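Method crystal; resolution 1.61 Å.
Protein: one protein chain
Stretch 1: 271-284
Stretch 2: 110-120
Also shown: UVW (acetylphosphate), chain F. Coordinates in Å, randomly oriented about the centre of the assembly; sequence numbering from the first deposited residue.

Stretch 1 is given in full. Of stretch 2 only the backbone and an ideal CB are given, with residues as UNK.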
# COMPACT_ATOMS: atom_id res chain seq x y z
N LEU B 271 -29.04 -9.15 8.39
CA LEU B 271 -29.13 -7.77 7.94
C LEU B 271 -28.66 -7.59 6.50
O LEU B 271 -29.37 -7.03 5.67
CB LEU B 271 -28.33 -6.84 8.84
CG LEU B 271 -28.89 -6.65 10.25
CD1 LEU B 271 -28.05 -5.61 10.99
CD2 LEU B 271 -30.36 -6.28 10.28
N LEU B 272 -27.46 -8.08 6.19
CA LEU B 272 -26.90 -7.83 4.86
C LEU B 272 -27.60 -8.61 3.76
O LEU B 272 -28.05 -8.02 2.77
CB LEU B 272 -25.41 -8.16 4.86
CG LEU B 272 -24.59 -7.23 5.77
CD1 LEU B 272 -23.18 -7.77 5.90
CD2 LEU B 272 -24.56 -5.78 5.33
N ARG B 273 -27.70 -9.92 3.93
CA ARG B 273 -28.33 -10.76 2.91
C ARG B 273 -29.85 -10.72 2.90
O ARG B 273 -30.45 -10.54 1.84
CB ARG B 273 -27.88 -12.21 3.08
CG ARG B 273 -28.57 -13.16 2.12
CD ARG B 273 -28.27 -14.57 2.50
NE ARG B 273 -28.70 -15.54 1.52
CZ ARG B 273 -29.86 -16.18 1.52
NH1 ARG B 273 -30.78 -15.92 2.45
NH2 ARG B 273 -30.12 -17.08 0.58
N ASP B 274 -30.49 -10.92 4.04
CA ASP B 274 -31.93 -11.09 4.03
C ASP B 274 -32.65 -9.74 3.90
O ASP B 274 -33.60 -9.63 3.10
CB ASP B 274 -32.38 -11.85 5.28
CG ASP B 274 -31.83 -13.26 5.35
OD1 ASP B 274 -31.64 -13.87 4.29
OD2 ASP B 274 -31.60 -13.77 6.47
N LEU B 275 -32.25 -8.74 4.68
CA LEU B 275 -32.94 -7.43 4.66
C LEU B 275 -32.34 -6.39 3.72
O LEU B 275 -33.01 -5.41 3.35
CB LEU B 275 -32.97 -6.84 6.07
CG LEU B 275 -33.63 -7.67 7.17
CD1 LEU B 275 -33.74 -6.83 8.45
CD2 LEU B 275 -34.97 -8.20 6.75
N GLY B 276 -31.07 -6.56 3.34
CA GLY B 276 -30.39 -5.55 2.57
C GLY B 276 -30.18 -4.26 3.36
O GLY B 276 -30.18 -3.16 2.81
N VAL B 277 -29.98 -4.41 4.67
CA VAL B 277 -29.72 -3.29 5.58
C VAL B 277 -28.22 -3.14 5.81
O VAL B 277 -27.54 -4.12 6.09
CB VAL B 277 -30.48 -3.51 6.90
CG1 VAL B 277 -30.03 -2.53 7.99
CG2 VAL B 277 -32.00 -3.39 6.67
N TYR B 278 -27.71 -1.92 5.68
CA TYR B 278 -26.29 -1.65 5.77
C TYR B 278 -25.83 -1.63 7.22
O TYR B 278 -26.59 -1.31 8.13
CB TYR B 278 -25.97 -0.30 5.08
CG TYR B 278 -26.26 -0.38 3.61
CD1 TYR B 278 -27.56 -0.23 3.13
CD2 TYR B 278 -25.27 -0.67 2.69
CE1 TYR B 278 -27.85 -0.35 1.80
CE2 TYR B 278 -25.55 -0.78 1.34
CZ TYR B 278 -26.85 -0.64 0.89
OH TYR B 278 -27.15 -0.76 -0.46
N ILE B 279 -24.57 -2.01 7.41
CA ILE B 279 -23.95 -2.07 8.72
C ILE B 279 -22.81 -1.06 8.82
O ILE B 279 -21.89 -1.06 8.00
CB ILE B 279 -23.41 -3.49 9.02
CG1 ILE B 279 -24.58 -4.49 9.14
CG2 ILE B 279 -22.51 -3.49 10.23
CD1 ILE B 279 -24.18 -5.90 9.37
N GLY B 280 -22.87 -0.23 9.86
CA GLY B 280 -21.82 0.74 10.15
C GLY B 280 -21.08 0.36 11.41
O GLY B 280 -21.68 -0.08 12.39
N GLU B 281 -19.75 0.47 11.37
CA GLU B 281 -18.93 0.03 12.49
C GLU B 281 -17.83 1.02 12.81
O GLU B 281 -17.37 1.75 11.93
CB GLU B 281 -18.30 -1.34 12.20
CG GLU B 281 -19.35 -2.44 12.10
CD GLU B 281 -18.86 -3.74 11.50
OE1 GLU B 281 -17.81 -3.75 10.83
OE2 GLU B 281 -19.54 -4.75 11.74
N ILE B 282 -17.40 0.99 14.06
CA ILE B 282 -16.32 1.84 14.59
C ILE B 282 -16.62 3.34 14.44
O ILE B 282 -15.75 4.18 14.21
CB ILE B 282 -14.92 1.52 13.95
CG1 ILE B 282 -14.80 0.04 13.56
CG2 ILE B 282 -13.85 1.91 14.97
CD1 ILE B 282 -13.41 -0.39 13.10
N TRP B 283 -17.88 3.69 14.63
CA TRP B 283 -18.24 5.10 14.72
C TRP B 283 -17.88 5.62 16.12
O TRP B 283 -17.70 4.84 17.06
CB TRP B 283 -19.74 5.30 14.42
CG TRP B 283 -20.16 5.01 12.99
CD1 TRP B 283 -19.63 4.08 12.15
CD2 TRP B 283 -21.20 5.66 12.26
NE1 TRP B 283 -20.28 4.10 10.93
CE2 TRP B 283 -21.24 5.07 10.97
CE3 TRP B 283 -22.08 6.71 12.55
CZ2 TRP B 283 -22.15 5.47 10.00
CZ3 TRP B 283 -22.99 7.10 11.58
CH2 TRP B 283 -23.01 6.49 10.33
N TRP B 284 -17.75 6.94 16.25
CA TRP B 284 -17.38 7.60 17.50
C TRP B 284 -18.53 8.47 17.95
O TRP B 284 -18.86 9.46 17.28
CB TRP B 284 -16.11 8.45 17.33
CG TRP B 284 -15.70 9.08 18.63
CD1 TRP B 284 -16.01 10.34 19.07
CD2 TRP B 284 -14.94 8.46 19.67
NE1 TRP B 284 -15.48 10.54 20.32
CE2 TRP B 284 -14.82 9.41 20.72
CE3 TRP B 284 -14.35 7.20 19.83
CZ2 TRP B 284 -14.11 9.13 21.89
CZ3 TRP B 284 -13.66 6.93 21.00
CH2 TRP B 284 -13.55 7.89 22.01
N UNK B 110 -11.26 -0.89 7.73
CA UNK B 110 -10.21 -0.67 8.70
C UNK B 110 -10.41 0.49 9.66
O UNK B 110 -9.55 0.73 10.50
CB UNK B 110 -8.89 -0.46 7.95
N UNK B 111 -11.53 1.20 9.55
CA UNK B 111 -11.79 2.39 10.35
C UNK B 111 -13.30 2.59 10.46
O UNK B 111 -14.07 1.67 10.20
CB UNK B 111 -11.12 3.62 9.74
N UNK B 112 -13.75 3.78 10.85
CA UNK B 112 -15.16 4.14 10.73
C UNK B 112 -15.63 3.76 9.33
O UNK B 112 -14.99 4.12 8.34
CB UNK B 112 -15.38 5.63 11.00
N UNK B 113 -16.74 3.04 9.23
CA UNK B 113 -17.09 2.40 7.97
C UNK B 113 -18.57 2.16 7.78
O UNK B 113 -19.33 2.06 8.75
CB UNK B 113 -16.35 1.06 7.86
N UNK B 114 -18.94 2.05 6.50
CA UNK B 114 -20.13 1.31 6.08
C UNK B 114 -19.67 0.02 5.44
O UNK B 114 -18.68 0.01 4.70
CB UNK B 114 -21.00 2.12 5.12
N UNK B 115 -20.42 -1.04 5.68
CA UNK B 115 -20.26 -2.31 4.98
C UNK B 115 -21.34 -2.41 3.94
O UNK B 115 -22.52 -2.22 4.25
CB UNK B 115 -20.31 -3.50 5.94
N UNK B 116 -20.95 -2.65 2.69
CA UNK B 116 -21.92 -2.84 1.60
C UNK B 116 -22.63 -4.17 1.72
O UNK B 116 -22.22 -5.04 2.49
CB UNK B 116 -21.23 -2.75 0.24
N UNK B 117 -23.68 -4.33 0.93
CA UNK B 117 -24.41 -5.60 0.94
C UNK B 117 -23.57 -6.73 0.32
O UNK B 117 -23.89 -7.90 0.47
CB UNK B 117 -25.73 -5.45 0.19
N UNK B 118 -22.51 -6.36 -0.39
CA UNK B 118 -21.55 -7.34 -0.90
C UNK B 118 -20.53 -7.80 0.14
O UNK B 118 -19.69 -8.64 -0.15
CB UNK B 118 -20.81 -6.75 -2.10
N UNK B 119 -20.57 -7.24 1.35
CA UNK B 119 -19.59 -7.58 2.38
C UNK B 119 -19.85 -8.92 3.08
O UNK B 119 -18.91 -9.54 3.56
CB UNK B 119 -19.56 -6.47 3.43
N UNK B 120 -21.11 -9.34 3.19
CA UNK B 120 -21.43 -10.51 3.99
C UNK B 120 -22.73 -11.18 3.58
O UNK B 120 -23.66 -10.52 3.14
CB UNK B 120 -21.50 -10.12 5.47
C1 UVW F . -15.77 -9.17 11.51
O1 UVW F . -14.86 -9.01 10.77
C1M UVW F . -15.72 -10.30 12.54
O2 UVW F . -16.90 -8.35 11.47
P UVW F . -17.14 -7.20 10.32
O1P UVW F . -16.86 -7.75 8.94
O2P UVW F . -18.58 -6.78 10.45
O3P UVW F . -16.25 -6.00 10.54

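Position 110 lies beyond the paired strands. A CB there would point away from stretch 1 and meet none of it, so this contact sets no preference. The residue is Gly110.

Position 111 also points its CB away. Many side chains would do. The residue is Ser111, and its backbone matters more: Ile282 CD1 lies 3.6 Å from Ser111 O.

At position 112 the CB points sideways, 3.5 Å from Ile282 O. That carbonyl favours a short donor, and Trp283 offers a ring nearby for a methyl group. Serine, threonine or a small apolar residue could fit. The residue is Thr112, which meets both demands. Thr112 OG1 donates a hydrogen bond to Ile282 O at 2.7 Å. Its CG2 sits over the face of the Trp283 five-membered ring, 4.0 Å from the centroid.

Position 113 is an antiparallel, hydrogen-bonded partner of Glu281. Its N donates to Glu281 O and its O accepts from Glu281 N, both at 3.1 Å. The same O accepts from Trp283 NE1 at 3.1 Å. The CB shares a sheet face with Glu281, so a polar side chain or a base would suit. The residue is Gln113. Gln113 NE2 donates to Ser111 O at 2.9 Å and lies 3.8 Å from Ile282 CD1. Gln113 OE1 is 3.2 Å from Glu281 OE1; both are acceptors, and no hydrogen bond joins them.

Position 114 pairs with Gly280 on the other face. With no side chain on Gly280, there is room for a large flat group between Tyr278 and Trp283. An aromatic or a long aliphatic residue would suit. The residue is Trp114. Its ring passes Gly280, with CE3 3.6 Å from Gly280 N and 3.9 Å from Tyr278 CB. The edge of Trp283 meets its face, with six-membered ring centroids 5.3 Å apart.

Position 115 pairs with Ile279, and its N donates to Ile279 O at 2.7 Å. The CB shares its face with Ile279 and Glu281. Leu272 also lies near, so a small apolar or polar residue seems plausible, and an acid beside Glu281 would be less expected. The residue is Asp115. Its OD2 is 3.2 Å from Glu281 OE1, a close approach of like charges, and 3.7 Å from Ile279 CG2.

Position 116 points away and starts a type I turn ending at 119. Small residues suffice. The residue is Ala116, whose O accepts from the N of 119.

Position 117 has its CB sideways, between Leu272 O and the Tyr278 ring. A branched aliphatic or methionine would suit. The residue is Leu117. CD2 lies over the Tyr278 ring, 3.9 Å from its centroid, and 4.1 Å from Leu272 CD2.

Position 118 points away and is unconstrained here; it is Ser118.

Position 119 is sideways, near Leu272 CD1, with the acetylphosphate beyond. A donor would suit. His119 NE2 donates to UVW O1P at 2.6 Å.

At position 120 an ideal CB would clash with Leu272 CD1 at 2.9 Å. Glycine is expected, and the residue is Gly120.

Stretch 2, residues 110-120: GSTQWDALSHG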
# COMPACT_ATOMS: atom_id res chain seq x y z
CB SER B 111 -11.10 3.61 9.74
OG SER B 111 -11.05 4.70 10.64
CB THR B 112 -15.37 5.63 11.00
OG1 THR B 112 -14.87 5.94 12.32
CG2 THR B 112 -16.82 6.01 10.87
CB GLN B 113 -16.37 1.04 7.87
CG GLN B 113 -16.92 -0.03 8.82
CD GLN B 113 -16.00 -1.22 8.95
OE1 GLN B 113 -16.24 -2.29 8.40
NE2 GLN B 113 -14.91 -1.01 9.63
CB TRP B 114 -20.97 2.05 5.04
CG TRP B 114 -21.84 3.12 5.53
CD1 TRP B 114 -21.77 4.43 5.16
CD2 TRP B 114 -22.95 3.02 6.43
NE1 TRP B 114 -22.76 5.15 5.77
CE2 TRP B 114 -23.50 4.31 6.56
CE3 TRP B 114 -23.51 1.98 7.15
CZ2 TRP B 114 -24.57 4.58 7.39
CZ3 TRP B 114 -24.60 2.24 7.95
CH2 TRP B 114 -25.11 3.54 8.07
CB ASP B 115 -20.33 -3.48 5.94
CG ASP B 115 -19.26 -3.39 7.02
OD1 ASP B 115 -18.21 -2.74 6.78
OD2 ASP B 115 -19.49 -3.95 8.12
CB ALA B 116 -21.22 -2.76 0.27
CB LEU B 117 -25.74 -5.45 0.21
CG LEU B 117 -26.61 -4.31 0.71
CD1 LEU B 117 -27.93 -4.31 -0.05
CD2 LEU B 117 -26.85 -4.37 2.23
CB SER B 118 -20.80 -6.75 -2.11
OG SER B 118 -20.37 -5.42 -1.84
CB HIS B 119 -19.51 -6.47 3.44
CG HIS B 119 -18.64 -6.80 4.61
ND1 HIS B 119 -17.30 -7.10 4.49
CD2 HIS B 119 -18.92 -6.86 5.94
CE1 HIS B 119 -16.80 -7.34 5.69
NE2 HIS B 119 -17.76 -7.21 6.58
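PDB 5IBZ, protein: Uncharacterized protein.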